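Local structure of putative uncharacterized protein (4GNX) at residues Y342-L346 against G361-T367; L127-A132 against G211-S215; F292-V298 against R398-C404. The protein binds single-stranded DNA as a subunit of replication protein A, through successive OB-fold domains, one of which carries a zinc site. All blocks are in the same frame, centred on the assembly; numbering follows the deposited sequence.

Contact 1: Y342-L346 against G361-T367. With nucleotides of chain G.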
loop_
_atom_site.group_PDB
_atom_site.type_symbol
_atom_site.label_atom_id
_atom_site.label_comp_id
_atom_site.label_asym_id
_atom_site.label_seq_id
_atom_site.Cartn_x
_atom_site.Cartn_y
_atom_site.Cartn_z
ATOM N N TYR C 342 -4.313 -23.334 -28.726
ATOM C CA TYR C 342 -3.803 -23.596 -27.390
ATOM C C TYR C 342 -4.177 -22.469 -26.462
ATOM O O TYR C 342 -3.910 -21.312 -26.745
ATOM C CB TYR C 342 -2.297 -23.831 -27.410
ATOM C CG TYR C 342 -1.887 -25.051 -28.219
ATOM C CD1 TYR C 342 -1.443 -24.914 -29.538
ATOM C CD2 TYR C 342 -1.952 -26.339 -27.672
ATOM C CE1 TYR C 342 -1.060 -26.017 -30.287
ATOM C CE2 TYR C 342 -1.568 -27.450 -28.415
ATOM C CZ TYR C 342 -1.126 -27.283 -29.723
ATOM O OH TYR C 342 -0.748 -28.374 -30.485
ATOM N N ARG C 343 -4.834 -22.818 -25.371
ATOM C CA ARG C 343 -5.234 -21.842 -24.379
ATOM C C ARG C 343 -4.597 -22.176 -23.035
ATOM O O ARG C 343 -4.340 -23.337 -22.733
ATOM C CB ARG C 343 -6.756 -21.806 -24.245
ATOM C CG ARG C 343 -7.476 -21.213 -25.436
ATOM C CD ARG C 343 -8.919 -20.863 -25.106
ATOM N NE ARG C 343 -9.098 -19.521 -24.535
ATOM C CZ ARG C 343 -9.115 -18.385 -25.237
ATOM N NH1 ARG C 343 -8.944 -18.379 -26.556
ATOM N NH2 ARG C 343 -9.302 -17.234 -24.613
ATOM N N TYR C 344 -4.350 -21.151 -22.234
ATOM C CA TYR C 344 -3.767 -21.344 -20.910
ATOM C C TYR C 344 -4.783 -21.806 -19.884
ATOM O O TYR C 344 -5.947 -21.398 -19.900
ATOM C CB TYR C 344 -3.092 -20.063 -20.400
ATOM C CG TYR C 344 -1.739 -19.761 -21.025
ATOM C CD1 TYR C 344 -1.531 -18.595 -21.770
ATOM C CD2 TYR C 344 -0.669 -20.639 -20.879
ATOM C CE1 TYR C 344 -0.300 -18.312 -22.342
ATOM C CE2 TYR C 344 0.561 -20.363 -21.454
ATOM C CZ TYR C 344 0.735 -19.201 -22.182
ATOM O OH TYR C 344 1.956 -18.937 -22.747
ATOM N N ILE C 345 -4.309 -22.674 -18.999
ATOM C CA ILE C 345 -4.978 -22.998 -17.739
ATOM C C ILE C 345 -3.952 -22.880 -16.614
ATOM O O ILE C 345 -3.610 -23.845 -15.942
ATOM C CB ILE C 345 -5.653 -24.381 -17.790
ATOM C CG1 ILE C 345 -4.841 -25.339 -18.686
ATOM C CG2 ILE C 345 -7.064 -24.206 -18.318
ATOM C CD1 ILE C 345 -5.321 -26.781 -18.739
ATOM N N LEU C 346 -3.470 -21.666 -16.432
ATOM C CA LEU C 346 -2.334 -21.386 -15.582
ATOM C C LEU C 346 -2.555 -21.699 -14.101
ATOM O O LEU C 346 -3.532 -21.258 -13.492
ATOM C CB LEU C 346 -1.976 -19.917 -15.725
ATOM C CG LEU C 346 -0.772 -19.405 -14.937
ATOM C CD1 LEU C 346 0.413 -19.321 -15.885
ATOM C CD2 LEU C 346 -1.090 -18.031 -14.364
ATOM N N GLY C 361 -5.128 -18.812 -13.648
ATOM C CA GLY C 361 -5.258 -17.792 -14.672
ATOM C C GLY C 361 -5.634 -18.370 -16.030
ATOM O O GLY C 361 -5.307 -19.517 -16.362
ATOM N N PHE C 362 -6.316 -17.557 -16.826
ATOM C CA PHE C 362 -6.753 -17.974 -18.132
ATOM C C PHE C 362 -6.048 -17.198 -19.228
ATOM O O PHE C 362 -5.215 -16.337 -18.951
ATOM C CB PHE C 362 -8.271 -17.868 -18.226
ATOM C CG PHE C 362 -8.984 -18.772 -17.265
ATOM C CD1 PHE C 362 -9.524 -18.273 -16.080
ATOM C CD2 PHE C 362 -9.090 -20.136 -17.525
ATOM C CE1 PHE C 362 -10.175 -19.113 -15.185
ATOM C CE2 PHE C 362 -9.743 -20.984 -16.633
ATOM C CZ PHE C 362 -10.282 -20.469 -15.461
ATOM N N ASN C 363 -6.413 -17.507 -20.472
ATOM C CA ASN C 363 -5.664 -17.102 -21.662
ATOM C C ASN C 363 -5.133 -15.657 -21.683
ATOM O O ASN C 363 -3.957 -15.434 -21.966
ATOM C CB ASN C 363 -6.464 -17.428 -22.931
ATOM C CG ASN C 363 -5.602 -17.437 -24.184
ATOM O OD1 ASN C 363 -5.806 -16.627 -25.087
ATOM N ND2 ASN C 363 -4.625 -18.340 -24.238
ATOM N N GLU C 364 -5.985 -14.688 -21.365
ATOM C CA GLU C 364 -5.590 -13.283 -21.432
ATOM C C GLU C 364 -4.502 -12.976 -20.410
ATOM O O GLU C 364 -3.379 -12.611 -20.772
ATOM C CB GLU C 364 -6.792 -12.352 -21.220
ATOM C CG GLU C 364 -7.922 -12.501 -22.236
ATOM C CD GLU C 364 -8.938 -13.586 -21.872
ATOM O OE1 GLU C 364 -8.641 -14.446 -20.990
ATOM O OE2 GLU C 364 -10.042 -13.585 -22.484
ATOM N N ASP C 365 -4.836 -13.156 -19.137
ATOM C CA ASP C 365 -3.945 -12.805 -18.024
ATOM C C ASP C 365 -2.691 -13.676 -17.925
ATOM O O ASP C 365 -1.623 -13.206 -17.519
ATOM C CB ASP C 365 -4.727 -12.808 -16.699
ATOM C CG ASP C 365 -5.724 -11.634 -16.601
ATOM O OD1 ASP C 365 -5.284 -10.462 -16.501
ATOM O OD2 ASP C 365 -6.951 -11.879 -16.627
ATOM N N ALA C 366 -2.810 -14.942 -18.307
ATOM C CA ALA C 366 -1.650 -15.816 -18.295
ATOM C C ALA C 366 -0.639 -15.469 -19.382
ATOM O O ALA C 366 0.550 -15.759 -19.233
ATOM C CB ALA C 366 -2.069 -17.273 -18.376
ATOM N N THR C 367 -1.107 -14.824 -20.454
ATOM C CA THR C 367 -0.227 -14.440 -21.561
ATOM C C THR C 367 0.798 -13.392 -21.152
ATOM O O THR C 367 1.976 -13.516 -21.477
ATOM C CB THR C 367 -1.002 -13.968 -22.807
ATOM O OG1 THR C 367 -1.775 -15.053 -23.324
ATOM C CG2 THR C 367 -0.047 -13.510 -23.891
ATOM P P DT G 13 -16.096 -22.444 -23.027
ATOM O OP1 DT G 13 -15.288 -22.890 -24.183
ATOM O OP2 DT G 13 -17.534 -22.823 -22.972
ATOM O "O5'" DT G 13 -15.380 -22.920 -21.681
ATOM C "C5'" DT G 13 -14.631 -24.153 -21.596
ATOM C "C4'" DT G 13 -13.159 -23.874 -21.381
ATOM O "O4'" DT G 13 -12.921 -22.457 -21.328
ATOM C "C3'" DT G 13 -12.571 -24.412 -20.083
ATOM O "O3'" DT G 13 -11.957 -25.671 -20.333
ATOM C "C2'" DT G 13 -11.435 -23.451 -19.773
ATOM C "C1'" DT G 13 -11.713 -22.214 -20.619
ATOM N N1 DT G 13 -11.901 -20.995 -19.826
ATOM C C2 DT G 13 -11.332 -19.818 -20.262
ATOM O O2 DT G 13 -10.650 -19.739 -21.273
ATOM N N3 DT G 13 -11.585 -18.731 -19.460
ATOM C C4 DT G 13 -12.335 -18.705 -18.298
ATOM O O4 DT G 13 -12.472 -17.650 -17.682
ATOM C C5 DT G 13 -12.905 -19.978 -17.903
ATOM C C7 DT G 13 -13.734 -20.052 -16.660
ATOM C C6 DT G 13 -12.665 -21.042 -18.680
#

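Contact 2: L127-A132 against G211-S215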
loop_
_atom_site.group_PDB
_atom_site.type_symbol
_atom_site.label_atom_id
_atom_site.label_comp_id
_atom_site.label_asym_id
_atom_site.label_seq_id
_atom_site.Cartn_x
_atom_site.Cartn_y
_atom_site.Cartn_z
ATOM N N LEU C 127 -17.771 13.500 -8.291
ATOM C CA LEU C 127 -17.135 12.468 -7.469
ATOM C C LEU C 127 -16.382 11.436 -8.270
ATOM O O LEU C 127 -15.412 10.865 -7.787
ATOM C CB LEU C 127 -18.174 11.740 -6.621
ATOM C CG LEU C 127 -18.841 12.509 -5.481
ATOM C CD1 LEU C 127 -20.112 11.796 -5.045
ATOM C CD2 LEU C 127 -17.900 12.700 -4.299
ATOM N N GLU C 128 -16.838 11.182 -9.488
ATOM C CA GLU C 128 -16.198 10.176 -10.316
ATOM C C GLU C 128 -14.780 10.588 -10.712
ATOM O O GLU C 128 -14.003 9.761 -11.179
ATOM C CB GLU C 128 -17.064 9.812 -11.528
ATOM C CG GLU C 128 -17.717 10.992 -12.243
ATOM C CD GLU C 128 -18.650 10.561 -13.375
ATOM O OE1 GLU C 128 -19.387 9.561 -13.212
ATOM O OE2 GLU C 128 -18.654 11.231 -14.430
ATOM N N SER C 129 -14.445 11.858 -10.490
ATOM C CA SER C 129 -13.087 12.363 -10.732
ATOM C C SER C 129 -12.156 12.242 -9.506
ATOM O O SER C 129 -10.935 12.274 -9.642
ATOM C CB SER C 129 -13.127 13.809 -11.245
ATOM O OG SER C 129 -13.557 14.695 -10.224
ATOM N N VAL C 130 -12.745 12.116 -8.318
ATOM C CA VAL C 130 -12.011 11.826 -7.077
ATOM C C VAL C 130 -11.654 10.342 -7.049
ATOM O O VAL C 130 -12.491 9.493 -7.372
ATOM C CB VAL C 130 -12.873 12.118 -5.822
ATOM C CG1 VAL C 130 -12.110 11.779 -4.542
ATOM C CG2 VAL C 130 -13.357 13.562 -5.810
ATOM N N GLU C 131 -10.428 10.021 -6.654
ATOM C CA GLU C 131 -10.026 8.620 -6.603
ATOM C C GLU C 131 -10.399 7.953 -5.284
ATOM O O GLU C 131 -10.553 8.618 -4.249
ATOM C CB GLU C 131 -8.539 8.465 -6.896
ATOM C CG GLU C 131 -7.664 9.450 -6.148
ATOM C CD GLU C 131 -6.452 9.861 -6.959
ATOM O OE1 GLU C 131 -5.725 8.960 -7.443
ATOM O OE2 GLU C 131 -6.232 11.085 -7.117
ATOM N N ALA C 132 -10.540 6.631 -5.336
ATOM C CA ALA C 132 -10.979 5.841 -4.194
ATOM C C ALA C 132 -10.064 5.988 -2.971
ATOM O O ALA C 132 -8.950 6.512 -3.067
ATOM C CB ALA C 132 -11.141 4.382 -4.589
ATOM N N GLY C 211 -19.657 2.321 -8.980
ATOM C CA GLY C 211 -18.990 3.443 -9.639
ATOM C C GLY C 211 -18.337 4.370 -8.635
ATOM O O GLY C 211 -17.107 4.524 -8.630
ATOM N N ARG C 212 -19.174 4.988 -7.796
ATOM C CA ARG C 212 -18.743 5.853 -6.697
ATOM C C ARG C 212 -19.742 5.789 -5.550
ATOM O O ARG C 212 -20.952 5.876 -5.764
ATOM C CB ARG C 212 -18.584 7.301 -7.168
ATOM C CG ARG C 212 -17.314 7.572 -7.958
ATOM C CD ARG C 212 -16.101 7.541 -7.043
ATOM N NE ARG C 212 -14.854 7.888 -7.723
ATOM C CZ ARG C 212 -14.084 7.025 -8.379
ATOM N NH1 ARG C 212 -14.428 5.748 -8.471
ATOM N NH2 ARG C 212 -12.973 7.448 -8.952
ATOM N N SER C 213 -19.222 5.617 -4.338
ATOM C CA SER C 213 -20.033 5.613 -3.125
ATOM C C SER C 213 -19.235 6.142 -1.938
ATOM O O SER C 213 -18.003 6.231 -1.995
ATOM C CB SER C 213 -20.579 4.214 -2.832
ATOM O OG SER C 213 -19.531 3.284 -2.646
ATOM N N LEU C 214 -19.950 6.495 -0.870
ATOM C CA LEU C 214 -19.355 7.183 0.273
ATOM C C LEU C 214 -19.467 6.417 1.576
ATOM O O LEU C 214 -20.402 5.642 1.785
ATOM C CB LEU C 214 -19.965 8.568 0.442
ATOM C CG LEU C 214 -19.807 9.493 -0.758
ATOM C CD1 LEU C 214 -20.618 10.770 -0.560
ATOM C CD2 LEU C 214 -18.344 9.794 -1.037
ATOM N N SER C 215 -18.491 6.645 2.443
ATOM C CA SER C 215 -18.463 6.065 3.766
ATOM C C SER C 215 -17.808 7.035 4.732
ATOM O O SER C 215 -16.907 7.790 4.351
ATOM C CB SER C 215 -17.685 4.755 3.753
ATOM O OG SER C 215 -17.324 4.386 5.072
#

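Contact 3: F292-V298 against R398-C404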
loop_
_atom_site.group_PDB
_atom_site.type_symbol
_atom_site.label_atom_id
_atom_site.label_comp_id
_atom_site.label_asym_id
_atom_site.label_seq_id
_atom_site.Cartn_x
_atom_site.Cartn_y
_atom_site.Cartn_z
ATOM N N PHE C 292 -10.943 -9.534 -4.156
ATOM C CA PHE C 292 -9.846 -8.885 -3.474
ATOM C C PHE C 292 -8.712 -8.555 -4.417
ATOM O O PHE C 292 -8.639 -9.087 -5.515
ATOM C CB PHE C 292 -9.335 -9.765 -2.333
ATOM C CG PHE C 292 -8.822 -11.109 -2.778
ATOM C CD1 PHE C 292 -7.479 -11.278 -3.150
ATOM C CD2 PHE C 292 -9.667 -12.219 -2.809
ATOM C CE1 PHE C 292 -7.001 -12.527 -3.543
ATOM C CE2 PHE C 292 -9.198 -13.466 -3.208
ATOM C CZ PHE C 292 -7.863 -13.626 -3.568
ATOM N N ASN C 293 -7.842 -7.659 -3.955
ATOM C CA ASN C 293 -6.576 -7.320 -4.597
ATOM C C ASN C 293 -5.414 -7.728 -3.719
ATOM O O ASN C 293 -5.459 -7.548 -2.514
ATOM C CB ASN C 293 -6.504 -5.820 -4.867
ATOM C CG ASN C 293 -7.343 -5.406 -6.060
ATOM O OD1 ASN C 293 -7.438 -6.137 -7.055
ATOM N ND2 ASN C 293 -7.967 -4.226 -5.972
ATOM N N VAL C 294 -4.381 -8.288 -4.331
ATOM C CA VAL C 294 -3.153 -8.667 -3.618
ATOM C C VAL C 294 -1.891 -8.308 -4.418
ATOM O O VAL C 294 -1.756 -8.655 -5.583
ATOM C CB VAL C 294 -3.142 -10.167 -3.241
ATOM C CG1 VAL C 294 -1.773 -10.618 -2.793
ATOM C CG2 VAL C 294 -4.088 -10.428 -2.103
ATOM N N ARG C 295 -0.979 -7.586 -3.786
ATOM C CA ARG C 295 0.359 -7.410 -4.335
ATOM C C ARG C 295 1.107 -8.689 -3.989
ATOM O O ARG C 295 1.254 -9.004 -2.805
ATOM C CB ARG C 295 1.054 -6.229 -3.668
ATOM C CG ARG C 295 2.075 -5.553 -4.551
ATOM C CD ARG C 295 3.031 -4.609 -3.821
ATOM N NE ARG C 295 2.438 -3.557 -2.983
ATOM C CZ ARG C 295 1.724 -2.526 -3.429
ATOM N NH1 ARG C 295 1.434 -2.387 -4.718
ATOM N NH2 ARG C 295 1.274 -1.630 -2.567
ATOM N N ALA C 296 1.548 -9.445 -4.993
ATOM C CA ALA C 296 2.322 -10.660 -4.737
ATOM C C ALA C 296 3.339 -10.939 -5.821
ATOM O O ALA C 296 3.271 -10.352 -6.913
ATOM C CB ALA C 296 1.414 -11.853 -4.542
ATOM N N THR C 297 4.285 -11.823 -5.513
ATOM C CA THR C 297 5.353 -12.144 -6.439
ATOM C C THR C 297 5.126 -13.536 -6.963
ATOM O O THR C 297 4.863 -14.457 -6.180
ATOM C CB THR C 297 6.726 -12.119 -5.757
ATOM O OG1 THR C 297 6.983 -10.802 -5.252
ATOM C CG2 THR C 297 7.803 -12.488 -6.727
ATOM N N VAL C 298 5.231 -13.703 -8.282
ATOM C CA VAL C 298 5.151 -15.037 -8.827
ATOM C C VAL C 298 6.414 -15.769 -8.409
ATOM O O VAL C 298 7.520 -15.352 -8.728
ATOM C CB VAL C 298 4.918 -15.075 -10.356
ATOM C CG1 VAL C 298 5.071 -16.494 -10.884
ATOM C CG2 VAL C 298 3.531 -14.555 -10.694
ATOM N N ARG C 398 8.659 -12.044 -10.423
ATOM C CA ARG C 398 8.047 -10.812 -10.930
ATOM C C ARG C 398 6.835 -10.475 -10.101
ATOM O O ARG C 398 6.129 -11.379 -9.645
ATOM C CB ARG C 398 7.627 -10.955 -12.386
ATOM C CG ARG C 398 8.755 -11.216 -13.339
ATOM C CD ARG C 398 8.605 -10.298 -14.536
ATOM N NE ARG C 398 9.341 -10.835 -15.668
ATOM C CZ ARG C 398 10.474 -10.334 -16.119
ATOM N NH1 ARG C 398 10.995 -9.257 -15.546
ATOM N NH2 ARG C 398 11.073 -10.904 -17.155
ATOM N N MET C 399 6.582 -9.180 -9.935
ATOM C CA MET C 399 5.597 -8.686 -8.974
ATOM C C MET C 399 4.352 -8.068 -9.617
ATOM O O MET C 399 4.448 -7.245 -10.541
ATOM C CB MET C 399 6.267 -7.665 -8.066
ATOM C CG MET C 399 5.604 -7.519 -6.714
ATOM S SD MET C 399 6.587 -6.560 -5.545
ATOM C CE MET C 399 8.213 -7.321 -5.751
ATOM N N TYR C 400 3.178 -8.444 -9.112
ATOM C CA TYR C 400 1.922 -7.978 -9.719
ATOM C C TYR C 400 0.885 -7.546 -8.723
ATOM O O TYR C 400 0.831 -8.074 -7.617
ATOM C CB TYR C 400 1.279 -9.078 -10.588
ATOM C CG TYR C 400 2.123 -9.511 -11.742
ATOM C CD1 TYR C 400 3.094 -10.488 -11.591
ATOM C CD2 TYR C 400 1.966 -8.926 -12.969
ATOM C CE1 TYR C 400 3.886 -10.870 -12.644
ATOM C CE2 TYR C 400 2.748 -9.299 -14.037
ATOM C CZ TYR C 400 3.704 -10.271 -13.870
ATOM O OH TYR C 400 4.465 -10.635 -14.954
ATOM N N MET C 401 0.048 -6.599 -9.131
ATOM C CA MET C 401 -1.238 -6.421 -8.491
ATOM C C MET C 401 -2.181 -7.429 -9.104
ATOM O O MET C 401 -2.347 -7.467 -10.318
ATOM C CB MET C 401 -1.777 -5.011 -8.675
ATOM C CG MET C 401 -1.483 -4.068 -7.506
ATOM S SD MET C 401 -2.100 -4.610 -5.887
ATOM C CE MET C 401 -3.723 -5.227 -6.339
ATOM N N PHE C 402 -2.779 -8.262 -8.266
ATOM C CA PHE C 402 -3.703 -9.281 -8.734
ATOM C C PHE C 402 -5.122 -8.985 -8.287
ATOM O O PHE C 402 -5.397 -8.798 -7.107
ATOM C CB PHE C 402 -3.316 -10.652 -8.172
ATOM C CG PHE C 402 -2.052 -11.216 -8.726
ATOM C CD1 PHE C 402 -0.925 -11.317 -7.924
ATOM C CD2 PHE C 402 -1.997 -11.684 -10.031
ATOM C CE1 PHE C 402 0.253 -11.848 -8.418
ATOM C CE2 PHE C 402 -0.827 -12.220 -10.537
ATOM C CZ PHE C 402 0.302 -12.307 -9.728
ATOM N N ASN C 403 -6.029 -8.965 -9.238
ATOM C CA ASN C 403 -7.428 -8.816 -8.925
ATOM C C ASN C 403 -8.080 -10.184 -9.009
ATOM O O ASN C 403 -8.025 -10.854 -10.043
ATOM C CB ASN C 403 -8.088 -7.832 -9.890
ATOM C CG ASN C 403 -9.464 -7.425 -9.432
ATOM O OD1 ASN C 403 -9.707 -7.318 -8.232
ATOM N ND2 ASN C 403 -10.383 -7.214 -10.376
ATOM N N CYS C 404 -8.691 -10.608 -7.916
ATOM C CA CYS C 404 -9.173 -11.976 -7.831
ATOM C C CYS C 404 -10.581 -12.124 -7.319
ATOM O O CYS C 404 -11.093 -11.280 -6.577
ATOM C CB CYS C 404 -8.286 -12.806 -6.908
ATOM S SG CYS C 404 -6.523 -12.605 -7.163
#

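Contact 1: Y342-L346 against G361-T367
Strand 342-346 runs antiparallel to the end of strand 355-362, and the chain then turns into a helix. L346 and G361 form a hydrogen-bonded antiparallel pair, with CA atoms 4.7 Å apart. L346 N donates to G361 O at 2.8 Å, and G361 N donates to L346 O at 2.9 Å. F362 is the N-cap residue, and helix 363-367 crosses strand 342-346 at 76°, with the axes 7.5 Å apart at closest approach. A366 points back at the strand and packs against two of its residues. A366 CB lies 3.6 Å from Y344 CB and 3.7 Å from L346 CB. T367 OG1 sits at the edge of the Y344 ring, 3.7 Å from Y344 CE1, and donates to N363 O at 2.6 Å. The Y344 hydroxyl is hydrogen-bonded to the backbone oxygen of M372. On the DNA side, N363 CB lies over one face of the R343 guanidinium, 3.3 Å from R343 NH2. The base of DT13 of chain G lies over one face of the F362 ring, with F362 CG 3.4 Å from DT13 N3. R343 NE is 3.6 Å from DT13 O2. The contact therefore has an apolar side that seats the helix on the OB-fold sheet and a DNA-facing side where an aromatic ring and an arginine meet one thymidine.

Contact 2: L127-A132 against G211-S215
R212 carries nearly all the polar chemistry here. Its side chain points toward the turn 127-132 and meets backbone oxygens. R212 NE donates to L127 O at 3.0 Å. V130 O receives two weak hydrogen bonds, from R212 NH2 at 2.6 Å and from R212 NE at 2.9 Å. L127 O and V130 O both lie near the plane of the guanidinium, at its edge. On the third nitrogen, R212 NH1 donates to G211 O at 2.9 Å, within its own segment. L127 O also accepts from V130 N at 3.0 Å, which closes the 3-10 turn, so this oxygen serves two donors. The turn precedes strand 135-152, the first strand of the second OB-fold domain, and R212 leads into strand 213-217 of the same domain. Apolar contact is slight: L127 CD2 is 4.4 Å from L214 CD2. L127 also packs on C136 and V138 of strand 135-152, and L214 on V204 and V206 of strand 198-207. The hydroxyls find partners outside the contact. S129 OG bonds to E126 O, S213 OG to F209 O and G266 N, and S215 OG to W180 NE1. S215 also packs on a thymine base of the bound DNA.

Contact 3: F292-V298 against R398-C404
At one end of this strand pair C404 lies on the ring of F292. C404 CB is 3.8 Å from the F292 ring centroid, over its face, in a CH-pi contact. The sulfur adds an oblique sulfur-aromatic contact, with C404 SG 4.4 Å from that centroid. The backbones are antiparallel, with F292, V294 and A296 in hydrogen-bonded pairs with C404, F402 and Y400. V294 N donates to F402 O at 3.0 Å, and F402 N returns a bond to V294 O at 2.9 Å. These are the first and fourth strands of the C-terminal OB fold, at the middle of its five-stranded sheet. The face with F292, V294, A296 and F402 is buried: F402 CE1 is 4.0 Å from A296 CB, and F402 also touches V350 and I421. On the other face M401 bends over the neighbouring strand, with M401 CE 3.2 Å from N293 CB. Another protein chain packs on this face, where R295 meets its F122, T297 its L9 and M399 its R92.

In the fold
Contact 2 comes first along the chain and closes before the others open. It belongs to the second OB domain. Contacts 1 and 3 both lie in the C-terminal OB domain, and contact 1 is nested in the loop that contact 3 closes. Their centres are 16 Å apart, and they share the five-stranded sheet, in which strands 341-352 and 290-310 are neighbours. Contact 3 joins strands 290-310 and 398-411, while contact 1 joins the edge hairpin and helix 363-370. The centre of contact 2 lies 23 Å from that of contact 3 and 32 Å from that of contact 1. DNA touches contacts 1 and 2, so the two domains both engage the strand.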